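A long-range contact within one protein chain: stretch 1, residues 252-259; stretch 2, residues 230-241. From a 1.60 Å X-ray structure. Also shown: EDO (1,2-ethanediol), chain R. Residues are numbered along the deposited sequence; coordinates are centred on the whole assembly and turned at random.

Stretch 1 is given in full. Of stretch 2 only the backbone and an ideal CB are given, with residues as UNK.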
# COMPACT_ATOMS: atom_id res chain seq x y z
N GLU A 252 19.37 -15.50 5.45
CA GLU A 252 19.21 -15.33 4.01
C GLU A 252 18.54 -13.99 3.72
O GLU A 252 17.80 -13.47 4.55
CB GLU A 252 18.38 -16.46 3.41
CG GLU A 252 19.04 -17.83 3.55
CD GLU A 252 18.28 -18.92 2.85
OE1 GLU A 252 18.12 -18.81 1.61
OE2 GLU A 252 17.83 -19.86 3.53
N PHE A 253 18.81 -13.45 2.53
CA PHE A 253 18.25 -12.17 2.11
C PHE A 253 17.47 -12.32 0.82
O PHE A 253 17.80 -13.15 -0.04
CB PHE A 253 19.36 -11.11 1.88
CG PHE A 253 20.08 -10.72 3.13
CD1 PHE A 253 21.15 -11.49 3.58
CD2 PHE A 253 19.71 -9.60 3.84
CE1 PHE A 253 21.82 -11.14 4.74
CE2 PHE A 253 20.38 -9.24 5.00
CZ PHE A 253 21.44 -10.02 5.44
N ALA A 254 16.42 -11.50 0.68
CA ALA A 254 15.66 -11.36 -0.56
C ALA A 254 15.34 -9.89 -0.75
O ALA A 254 14.65 -9.30 0.09
CB ALA A 254 14.37 -12.19 -0.50
N HIS A 255 15.81 -9.30 -1.84
CA HIS A 255 15.65 -7.87 -2.09
C HIS A 255 14.63 -7.66 -3.20
O HIS A 255 14.84 -8.10 -4.34
CB HIS A 255 16.99 -7.22 -2.42
CG HIS A 255 17.85 -7.01 -1.21
ND1 HIS A 255 18.64 -8.01 -0.69
CD2 HIS A 255 18.03 -5.93 -0.42
CE1 HIS A 255 19.28 -7.54 0.37
NE2 HIS A 255 18.92 -6.28 0.56
N LEU A 256 13.54 -6.98 -2.87
CA LEU A 256 12.43 -6.75 -3.78
C LEU A 256 12.66 -5.47 -4.59
O LEU A 256 12.94 -4.41 -4.03
CB LEU A 256 11.13 -6.65 -2.98
CG LEU A 256 10.86 -7.83 -2.06
CD1 LEU A 256 9.71 -7.50 -1.09
CD2 LEU A 256 10.50 -9.08 -2.88
N SER A 257 12.52 -5.57 -5.90
CA SER A 257 12.74 -4.42 -6.77
C SER A 257 11.65 -3.37 -6.56
O SER A 257 10.49 -3.71 -6.31
CB SER A 257 12.80 -4.86 -8.23
OG SER A 257 13.89 -5.77 -8.41
N LEU A 258 12.03 -2.10 -6.65
CA LEU A 258 11.08 -1.02 -6.43
C LEU A 258 9.94 -1.08 -7.45
O LEU A 258 10.14 -1.43 -8.61
CB LEU A 258 11.79 0.34 -6.53
CG LEU A 258 12.87 0.56 -5.47
CD1 LEU A 258 13.61 1.87 -5.72
CD2 LEU A 258 12.28 0.53 -4.07
N ILE A 259 8.73 -0.76 -6.98
CA ILE A 259 7.56 -0.68 -7.84
C ILE A 259 7.76 0.48 -8.81
O ILE A 259 8.18 1.58 -8.43
CB ILE A 259 6.30 -0.50 -7.00
CG1 ILE A 259 6.11 -1.72 -6.08
CG2 ILE A 259 5.08 -0.27 -7.90
CD1 ILE A 259 5.07 -1.54 -4.98
N UNK A 230 14.89 -3.13 -2.40
CA UNK A 230 16.22 -3.01 -2.99
C UNK A 230 16.93 -1.71 -2.60
O UNK A 230 18.13 -1.59 -2.88
CB UNK A 230 16.12 -3.10 -4.51
N UNK A 231 16.25 -0.77 -1.93
CA UNK A 231 16.97 0.38 -1.38
C UNK A 231 18.06 -0.05 -0.42
O UNK A 231 19.04 0.70 -0.23
CB UNK A 231 16.00 1.33 -0.67
N UNK A 232 17.92 -1.23 0.18
CA UNK A 232 18.91 -1.79 1.09
C UNK A 232 19.99 -2.60 0.39
O UNK A 232 20.98 -2.96 1.05
CB UNK A 232 18.21 -2.67 2.13
N UNK A 233 19.83 -2.92 -0.89
CA UNK A 233 20.80 -3.80 -1.54
C UNK A 233 22.23 -3.26 -1.54
O UNK A 233 23.15 -4.06 -1.35
CB UNK A 233 20.36 -4.06 -2.98
N UNK A 234 22.50 -1.96 -1.70
CA UNK A 234 23.89 -1.51 -1.65
C UNK A 234 24.53 -1.68 -0.28
O UNK A 234 25.77 -1.63 -0.20
CB UNK A 234 23.97 -0.04 -2.07
N UNK A 235 23.74 -1.90 0.77
CA UNK A 235 24.24 -2.13 2.13
C UNK A 235 24.39 -3.60 2.48
O UNK A 235 24.82 -3.92 3.60
CB UNK A 235 23.30 -1.47 3.14
N UNK A 236 24.01 -4.51 1.58
CA UNK A 236 24.04 -5.93 1.90
C UNK A 236 25.46 -6.40 2.22
O UNK A 236 25.65 -7.21 3.14
CB UNK A 236 23.46 -6.74 0.74
N UNK A 237 26.46 -5.93 1.47
CA UNK A 237 27.84 -6.34 1.75
C UNK A 237 28.25 -5.92 3.16
O UNK A 237 28.83 -6.72 3.91
CB UNK A 237 28.80 -5.74 0.72
N UNK A 238 27.94 -4.68 3.55
CA UNK A 238 28.19 -4.25 4.92
C UNK A 238 27.52 -5.17 5.92
O UNK A 238 28.12 -5.56 6.93
CB UNK A 238 27.70 -2.81 5.13
N UNK A 239 26.26 -5.52 5.69
CA UNK A 239 25.54 -6.33 6.67
C UNK A 239 26.18 -7.70 6.82
O UNK A 239 26.34 -8.19 7.94
CB UNK A 239 24.07 -6.48 6.27
N UNK A 240 26.55 -8.32 5.70
CA UNK A 240 27.21 -9.62 5.75
C UNK A 240 28.54 -9.50 6.49
O UNK A 240 28.88 -10.35 7.32
CB UNK A 240 27.43 -10.17 4.34
N UNK A 241 29.27 -8.40 6.27
CA UNK A 241 30.54 -8.20 6.97
C UNK A 241 30.32 -7.97 8.47
O UNK A 241 31.17 -8.36 9.28
CB UNK A 241 31.30 -7.02 6.36
C1 EDO R . 9.94 -7.55 -6.61
O1 EDO R . 11.30 -7.86 -6.96
C2 EDO R . 9.06 -7.72 -7.85
O2 EDO R . 9.42 -6.70 -8.78

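Position 230 is fixed first by its backbone: its N donates to Leu-256 O at 2.8 Å, with an N-H...acceptor angle of 135°. The ideal CB points sideways, 3.5 Å from Leu-256 O and 4.3 Å from Ser-257 CA, so a side chain can run along the chain toward the free N-H of Leu-258. An acceptor on a reach of several bonds suits, which favours Glu or Gln, with a shorter Asp or Asn less certain. The residue is Glu-230. With chi1 at 72° (p) and chi2 at 170° (t), its OE2 accepts from Leu-258 N at 2.8 Å and 170°, a nearly linear bond. Water 1 donates both to Glu-230 OE2 (3.1 Å) and to Leu-258 O (2.8 Å), bridging the same two residues.

At 231 the CB also points sideways, and its nearest neighbour is Leu-258 CD2 at 5.1 Å. With so loose a limit, many polar or aliphatic side chains would do. It is Glu-231, whose OE1 comes back to 3.8 Å from Leu-258 CD2, a contact without polar pairing.

At 232 the CB points toward stretch 1 and lies 4.0 Å from His-255 NE2. Small residues fit, as do large ones that turn aside. Trp-232 does the latter: its CB packs 3.9 Å from His-255 NE2, while chi1 of -71° (m) leads the indole away.

Position 233 has its CB 3.9 Å from His-255 CD2, beside an imidazole face that invites a branched aliphatic chain; Met would also be plausible. Leu-233, at chi1 -168° (t) and chi2 60° (p), sets CD1 3.6 Å from the centroid of the His-255 ring, 15° off its normal, a CH-pi contact over one face.

Positions 234 and 235 have nothing of stretch 1 within 5.5 Å of CB, so the contact leaves them unspecified; phi of -65° at 234 allows proline. They are Pro-234 and Ser-235.

At 236, the helix directs CB toward stretch 1, 4.3 Å from His-255 CE1, with the Phe-253 ring farther along. A long, flexible apolar chain is best placed to reach both. Met-236, extended with all three chi angles t, puts SD 3.7 Å from His-255 CE1 and CE 3.8 Å from Phe-253 CD1; SD approaches both rings obliquely.

Positions 237, 238 and 241 are out of reach and hold Ala-237, Leu-238 and Leu-241. At 239 the CB points toward Phe-253 CZ, 4.5 Å away, and medium or large residues are possible; it is His-239. At 240 CB points sideways, suiting a modest apolar group: Val-240 CG2 lies 4.3 Å from Phe-253 CE1.

Stretch 2, residues 230-241: EEWLPSMALHVL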
# COMPACT_ATOMS: atom_id res chain seq x y z
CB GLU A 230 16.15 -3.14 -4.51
CG GLU A 230 15.53 -1.97 -5.23
CD GLU A 230 15.70 -2.04 -6.75
OE1 GLU A 230 16.82 -2.33 -7.23
OE2 GLU A 230 14.72 -1.76 -7.45
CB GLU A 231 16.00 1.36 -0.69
CG GLU A 231 15.41 0.93 0.66
CD GLU A 231 14.11 0.15 0.53
OE1 GLU A 231 13.76 -0.24 -0.62
OE2 GLU A 231 13.42 -0.05 1.57
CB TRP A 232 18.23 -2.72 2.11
CG TRP A 232 17.41 -2.01 3.11
CD1 TRP A 232 16.05 -1.88 3.11
CD2 TRP A 232 17.88 -1.34 4.29
NE1 TRP A 232 15.65 -1.17 4.22
CE2 TRP A 232 16.75 -0.82 4.96
CE3 TRP A 232 19.15 -1.13 4.84
CZ2 TRP A 232 16.84 -0.11 6.14
CZ3 TRP A 232 19.24 -0.41 6.04
CH2 TRP A 232 18.08 0.09 6.67
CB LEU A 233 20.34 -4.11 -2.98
CG LEU A 233 21.10 -5.23 -3.69
CD1 LEU A 233 20.98 -6.56 -2.95
CD2 LEU A 233 20.55 -5.36 -5.11
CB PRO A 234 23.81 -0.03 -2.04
CG PRO A 234 22.53 0.06 -2.87
CD PRO A 234 21.59 -0.88 -2.16
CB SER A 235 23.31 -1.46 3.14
OG SER A 235 23.24 -0.07 2.90
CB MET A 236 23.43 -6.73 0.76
CG MET A 236 23.30 -8.21 1.08
SD MET A 236 22.59 -9.10 -0.31
CE MET A 236 22.83 -10.79 0.23
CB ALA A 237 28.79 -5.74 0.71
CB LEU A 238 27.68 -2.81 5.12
CG LEU A 238 27.70 -2.32 6.57
CD1 LEU A 238 29.15 -2.21 7.11
CD2 LEU A 238 26.98 -0.99 6.67
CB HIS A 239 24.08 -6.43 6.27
CG HIS A 239 23.41 -5.09 6.24
ND1 HIS A 239 22.26 -4.84 5.50
CD2 HIS A 239 23.75 -3.93 6.83
CE1 HIS A 239 21.92 -3.57 5.66
NE2 HIS A 239 22.79 -3.00 6.48
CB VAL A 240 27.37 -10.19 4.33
CG1 VAL A 240 28.34 -11.37 4.29
CG2 VAL A 240 25.99 -10.60 3.80
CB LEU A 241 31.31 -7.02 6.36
CG LEU A 241 31.99 -7.34 5.03
CD1 LEU A 241 32.38 -6.01 4.35
CD2 LEU A 241 33.22 -8.21 5.29
O HOH W 1 12.67 -1.29 -9.76
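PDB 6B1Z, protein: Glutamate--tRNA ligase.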